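Local structure of DNA polymerase (Bacillus phage phi29, 2PY5) at residues 5-13 / 50-61. The protein replicates the phage genome from a protein primer with high processivity and fidelity, displacing the non-template strand, and proofreads with a 3'-5' exonuclease. The protein carries 2 engineered substitutions. Sequence-based numbering, arbitrary orientation.
Sequences PRKMYSCAF and WVLKVQADLYFH. Engineered in segment 5-13: A12 (natural residue Asp). With nucleotides of chain A.
The six-membered ring of W50, on helix 44-54, stands edge-on over one face of the Y9 ring, planes at 89°, a T-shaped pair with W50 CH2 3.7 Å from Y9 CG. A56 CB sits at the Y9 ring edge. F60 turns one face to C11, whose CB makes a CH-pi contact 3.5 Å from the ring centroid. The edge of F60 points at a face of F13, planes at 55°. The R6 guanidinium has Q55 O over one face and D57 at its edge. The R6 side chain bends about CG-CD (chi3 73°), turning NE toward D57 OD1; this salt-bridge hydrogen bond is straight, 2.9 Å, from above the carboxylate plane. R6 NH2 bonds weakly to A56 O and hydrogen-bonds H116 O on strand 113-121. Four backbone hydrogen bonds, from K7 O to Y59 O, join the strands. Water 4 bridges C11 O and H61 N beside A12, engineered from the Asp essential for 3'-5' exonucleolysis. Strand 57-60 leads to H61, beside bound DNA. Strands 8-15 and 57-60 are parallel neighbours inside the mixed sheet of the exonuclease region; 24-31 borders the first, 113-121 the second. Helix 63-76 packs on F13 and F60; helix 160-182 on M8, S10 and H61.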
loop_
_atom_site.group_PDB
_atom_site.type_symbol
_atom_site.label_atom_id
_atom_site.label_comp_id
_atom_site.label_asym_id
_atom_site.label_seq_id
_atom_site.Cartn_x
_atom_site.Cartn_y
_atom_site.Cartn_z
ATOM N N PRO F 5 -5.272 -15.773 28.348
ATOM C CA PRO F 5 -6.045 -15.107 27.310
ATOM C C PRO F 5 -6.258 -15.975 26.062
ATOM O O PRO F 5 -6.201 -17.206 26.152
ATOM C CB PRO F 5 -5.197 -13.873 27.005
ATOM C CG PRO F 5 -4.586 -13.517 28.335
ATOM C CD PRO F 5 -4.515 -14.800 29.159
ATOM N N ARG F 6 -6.498 -15.334 24.918
ATOM C CA ARG F 6 -6.881 -16.043 23.703
ATOM C C ARG F 6 -5.680 -16.547 22.914
ATOM O O ARG F 6 -4.709 -15.821 22.708
ATOM C CB ARG F 6 -7.726 -15.142 22.794
ATOM C CG ARG F 6 -9.039 -14.729 23.413
ATOM C CD ARG F 6 -9.682 -13.616 22.656
ATOM N NE ARG F 6 -10.236 -14.084 21.386
ATOM C CZ ARG F 6 -11.345 -14.802 21.270
ATOM N NH1 ARG F 6 -12.060 -15.129 22.332
ATOM N NH2 ARG F 6 -11.753 -15.180 20.070
ATOM N N LYS F 7 -5.785 -17.785 22.440
ATOM C CA LYS F 7 -4.802 -18.356 21.535
ATOM C C LYS F 7 -4.907 -17.698 20.165
ATOM O O LYS F 7 -5.943 -17.101 19.842
ATOM C CB LYS F 7 -5.013 -19.862 21.406
ATOM C CG LYS F 7 -4.641 -20.663 22.658
ATOM C CD LYS F 7 -4.936 -22.144 22.427
ATOM C CE LYS F 7 -3.917 -23.065 23.052
ATOM N NZ LYS F 7 -4.090 -24.472 22.546
ATOM N N MET F 8 -3.828 -17.806 19.387
ATOM C CA MET F 8 -3.742 -17.238 18.045
ATOM C C MET F 8 -3.234 -18.287 17.077
ATOM O O MET F 8 -2.247 -18.986 17.363
ATOM C CB MET F 8 -2.790 -16.044 18.002
ATOM C CG MET F 8 -3.041 -14.998 19.066
ATOM S SD MET F 8 -1.717 -13.766 19.166
ATOM C CE MET F 8 -0.294 -14.763 19.602
ATOM N N TYR F 9 -3.877 -18.352 15.920
ATOM C CA TYR F 9 -3.523 -19.337 14.902
ATOM C C TYR F 9 -3.308 -18.692 13.570
ATOM O O TYR F 9 -4.052 -17.799 13.190
ATOM C CB TYR F 9 -4.637 -20.381 14.753
ATOM C CG TYR F 9 -4.790 -21.278 15.964
ATOM C CD1 TYR F 9 -5.540 -20.874 17.062
ATOM C CD2 TYR F 9 -4.166 -22.512 16.011
ATOM C CE1 TYR F 9 -5.687 -21.691 18.165
ATOM C CE2 TYR F 9 -4.283 -23.322 17.106
ATOM C CZ TYR F 9 -5.044 -22.920 18.194
ATOM O OH TYR F 9 -5.159 -23.747 19.298
ATOM N N SER F 10 -2.316 -19.205 12.854
ATOM C CA SER F 10 -2.090 -18.947 11.440
ATOM C C SER F 10 -2.764 -20.024 10.597
ATOM O O SER F 10 -2.513 -21.210 10.801
ATOM C CB SER F 10 -0.586 -18.993 11.165
ATOM O OG SER F 10 -0.329 -18.815 9.796
ATOM N N CYS F 11 -3.594 -19.592 9.645
ATOM C CA CYS F 11 -4.436 -20.504 8.853
ATOM C C CYS F 11 -4.295 -20.302 7.354
ATOM O O CYS F 11 -3.912 -19.249 6.895
ATOM C CB CYS F 11 -5.892 -20.261 9.231
ATOM S SG CYS F 11 -6.279 -20.524 10.976
ATOM N N ALA F 12 -4.627 -21.334 6.582
ATOM C CA ALA F 12 -4.658 -21.222 5.124
ATOM C C ALA F 12 -5.620 -22.239 4.545
ATOM O O ALA F 12 -5.878 -23.284 5.154
ATOM C CB ALA F 12 -3.284 -21.455 4.538
ATOM N N PHE F 13 -6.154 -21.908 3.368
ATOM C CA PHE F 13 -6.909 -22.860 2.551
ATOM C C PHE F 13 -6.237 -23.055 1.199
ATOM O O PHE F 13 -5.630 -22.126 0.646
ATOM C CB PHE F 13 -8.297 -22.324 2.222
ATOM C CG PHE F 13 -9.234 -22.146 3.402
ATOM C CD1 PHE F 13 -10.183 -21.150 3.353
ATOM C CD2 PHE F 13 -9.205 -22.982 4.511
ATOM C CE1 PHE F 13 -11.097 -20.980 4.359
ATOM C CE2 PHE F 13 -10.101 -22.813 5.534
ATOM C CZ PHE F 13 -11.054 -21.794 5.463
ATOM N N TRP F 50 -13.961 -26.744 14.193
ATOM C CA TRP F 50 -12.856 -26.325 15.042
ATOM C C TRP F 50 -12.924 -24.809 15.307
ATOM O O TRP F 50 -12.809 -24.363 16.470
ATOM C CB TRP F 50 -11.520 -26.730 14.401
ATOM C CG TRP F 50 -10.321 -26.148 15.092
ATOM C CD1 TRP F 50 -9.723 -26.620 16.229
ATOM C CD2 TRP F 50 -9.573 -24.989 14.693
ATOM N NE1 TRP F 50 -8.659 -25.818 16.563
ATOM C CE2 TRP F 50 -8.538 -24.818 15.639
ATOM C CE3 TRP F 50 -9.670 -24.082 13.625
ATOM C CZ2 TRP F 50 -7.621 -23.771 15.558
ATOM C CZ3 TRP F 50 -8.748 -23.038 13.545
ATOM C CH2 TRP F 50 -7.727 -22.907 14.506
ATOM N N VAL F 51 -13.132 -24.034 14.248
ATOM C CA VAL F 51 -13.278 -22.575 14.374
ATOM C C VAL F 51 -14.337 -22.236 15.429
ATOM O O VAL F 51 -14.134 -21.349 16.259
ATOM C CB VAL F 51 -13.686 -21.910 13.039
ATOM C CG1 VAL F 51 -14.055 -20.428 13.246
ATOM C CG2 VAL F 51 -12.596 -22.074 11.980
ATOM N N LEU F 52 -15.464 -22.944 15.411
ATOM C CA LEU F 52 -16.570 -22.578 16.280
ATOM C C LEU F 52 -16.277 -22.873 17.733
ATOM O O LEU F 52 -16.823 -22.212 18.616
ATOM C CB LEU F 52 -17.868 -23.223 15.846
ATOM C CG LEU F 52 -18.414 -22.848 14.478
ATOM C CD1 LEU F 52 -19.785 -23.510 14.248
ATOM C CD2 LEU F 52 -18.494 -21.350 14.258
ATOM N N LYS F 53 -15.399 -23.842 17.982
ATOM C CA LYS F 53 -15.085 -24.260 19.342
ATOM C C LYS F 53 -13.818 -23.639 19.915
ATOM O O LYS F 53 -13.676 -23.581 21.144
ATOM C CB LYS F 53 -14.956 -25.785 19.404
ATOM C CG LYS F 53 -16.263 -26.504 19.551
ATOM C CD LYS F 53 -16.040 -28.008 19.638
ATOM C CE LYS F 53 -17.256 -28.721 20.187
ATOM N NZ LYS F 53 -17.144 -30.199 19.997
ATOM N N VAL F 54 -12.903 -23.177 19.050
ATOM C CA VAL F 54 -11.534 -22.839 19.502
ATOM C C VAL F 54 -11.442 -21.528 20.275
ATOM O O VAL F 54 -10.485 -21.330 21.023
ATOM C CB VAL F 54 -10.497 -22.888 18.328
ATOM C CG1 VAL F 54 -10.702 -21.744 17.352
ATOM C CG2 VAL F 54 -9.062 -22.941 18.847
ATOM N N GLN F 55 -12.442 -20.650 20.139
ATOM C CA GLN F 55 -12.460 -19.382 20.901
ATOM C C GLN F 55 -11.107 -18.678 20.808
ATOM O O GLN F 55 -10.496 -18.322 21.836
ATOM C CB GLN F 55 -12.804 -19.620 22.384
ATOM C CG GLN F 55 -14.150 -20.265 22.635
ATOM C CD GLN F 55 -14.549 -20.174 24.089
ATOM O OE1 GLN F 55 -14.523 -19.091 24.685
ATOM N NE2 GLN F 55 -14.931 -21.306 24.672
ATOM N N ALA F 56 -10.635 -18.483 19.578
ATOM C CA ALA F 56 -9.311 -17.935 19.341
ATOM C C ALA F 56 -9.321 -16.787 18.340
ATOM O O ALA F 56 -10.356 -16.419 17.762
ATOM C CB ALA F 56 -8.343 -19.048 18.875
ATOM N N ASP F 57 -8.142 -16.228 18.133
ATOM C CA ASP F 57 -7.910 -15.267 17.084
ATOM C C ASP F 57 -7.190 -15.977 15.938
ATOM O O ASP F 57 -6.103 -16.522 16.140
ATOM C CB ASP F 57 -7.008 -14.153 17.600
ATOM C CG ASP F 57 -7.678 -13.270 18.635
ATOM O OD1 ASP F 57 -8.900 -13.397 18.866
ATOM O OD2 ASP F 57 -6.958 -12.419 19.220
ATOM N N LEU F 58 -7.786 -15.959 14.748
ATOM C CA LEU F 58 -7.237 -16.647 13.579
ATOM C C LEU F 58 -6.785 -15.617 12.585
ATOM O O LEU F 58 -7.366 -14.534 12.493
ATOM C CB LEU F 58 -8.276 -17.534 12.891
ATOM C CG LEU F 58 -9.089 -18.503 13.734
ATOM C CD1 LEU F 58 -9.940 -19.458 12.834
ATOM C CD2 LEU F 58 -8.224 -19.245 14.763
ATOM N N TYR F 59 -5.757 -15.975 11.835
ATOM C CA TYR F 59 -5.203 -15.117 10.794
ATOM C C TYR F 59 -5.103 -15.874 9.492
ATOM O O TYR F 59 -4.535 -16.980 9.464
ATOM C CB TYR F 59 -3.798 -14.661 11.201
ATOM C CG TYR F 59 -3.834 -13.681 12.331
ATOM C CD1 TYR F 59 -3.917 -14.108 13.657
ATOM C CD2 TYR F 59 -3.825 -12.317 12.069
ATOM C CE1 TYR F 59 -3.973 -13.195 14.695
ATOM C CE2 TYR F 59 -3.880 -11.399 13.098
ATOM C CZ TYR F 59 -3.966 -11.838 14.400
ATOM O OH TYR F 59 -4.029 -10.913 15.430
ATOM N N PHE F 60 -5.642 -15.296 8.419
ATOM C CA PHE F 60 -5.408 -15.783 7.062
ATOM C C PHE F 60 -4.652 -14.695 6.339
ATOM O O PHE F 60 -4.896 -13.485 6.577
ATOM C CB PHE F 60 -6.717 -16.057 6.302
ATOM C CG PHE F 60 -7.424 -17.322 6.728
ATOM C CD1 PHE F 60 -8.223 -17.345 7.865
ATOM C CD2 PHE F 60 -7.313 -18.472 5.968
ATOM C CE1 PHE F 60 -8.883 -18.488 8.233
ATOM C CE2 PHE F 60 -7.979 -19.629 6.354
ATOM C CZ PHE F 60 -8.767 -19.625 7.479
ATOM N N HIS F 61 -3.762 -15.097 5.438
ATOM C CA HIS F 61 -3.045 -14.121 4.601
ATOM C C HIS F 61 -3.887 -13.785 3.376
ATOM O O HIS F 61 -4.156 -14.641 2.529
ATOM C CB HIS F 61 -1.670 -14.614 4.187
ATOM C CG HIS F 61 -0.684 -13.505 4.002
ATOM N ND1 HIS F 61 -0.329 -12.660 5.025
ATOM C CD2 HIS F 61 -0.017 -13.071 2.905
ATOM C CE1 HIS F 61 0.543 -11.774 4.579
ATOM N NE2 HIS F 61 0.742 -11.994 3.292
ATOM P P DT A 6 0.103 -13.948 -1.456
ATOM O OP1 DT A 6 0.716 -14.473 -0.242
ATOM O OP2 DT A 6 0.766 -14.066 -2.759
ATOM O "O5'" DT A 6 -1.302 -14.695 -1.691
ATOM C "C5'" DT A 6 -2.126 -15.039 -0.589
ATOM C "C4'" DT A 6 -3.424 -15.573 -1.150
ATOM O "O4'" DT A 6 -4.105 -14.563 -1.913
ATOM C "C3'" DT A 6 -3.225 -16.726 -2.128
ATOM O "O3'" DT A 6 -3.068 -17.967 -1.443
ATOM C "C2'" DT A 6 -4.491 -16.647 -2.971
ATOM C "C1'" DT A 6 -4.882 -15.174 -2.926
ATOM N N1 DT A 6 -4.605 -14.425 -4.187
ATOM C C2 DT A 6 -5.577 -13.582 -4.663
ATOM O O2 DT A 6 -6.649 -13.411 -4.119
ATOM N N3 DT A 6 -5.238 -12.940 -5.829
ATOM C C4 DT A 6 -4.048 -13.045 -6.529
ATOM O O4 DT A 6 -3.852 -12.409 -7.561
ATOM C C5 DT A 6 -3.062 -13.924 -5.953
ATOM C C7 DT A 6 -1.740 -14.118 -6.616
ATOM C C6 DT A 6 -3.384 -14.572 -4.816
HETATM O O HOH W 1 -14.571 -16.638 23.290
HETATM O O HOH W 2 -4.545 -13.446 21.441
HETATM O O HOH W 3 -8.219 -19.375 22.905
HETATM O O HOH W 4 -3.745 -17.836 4.531
#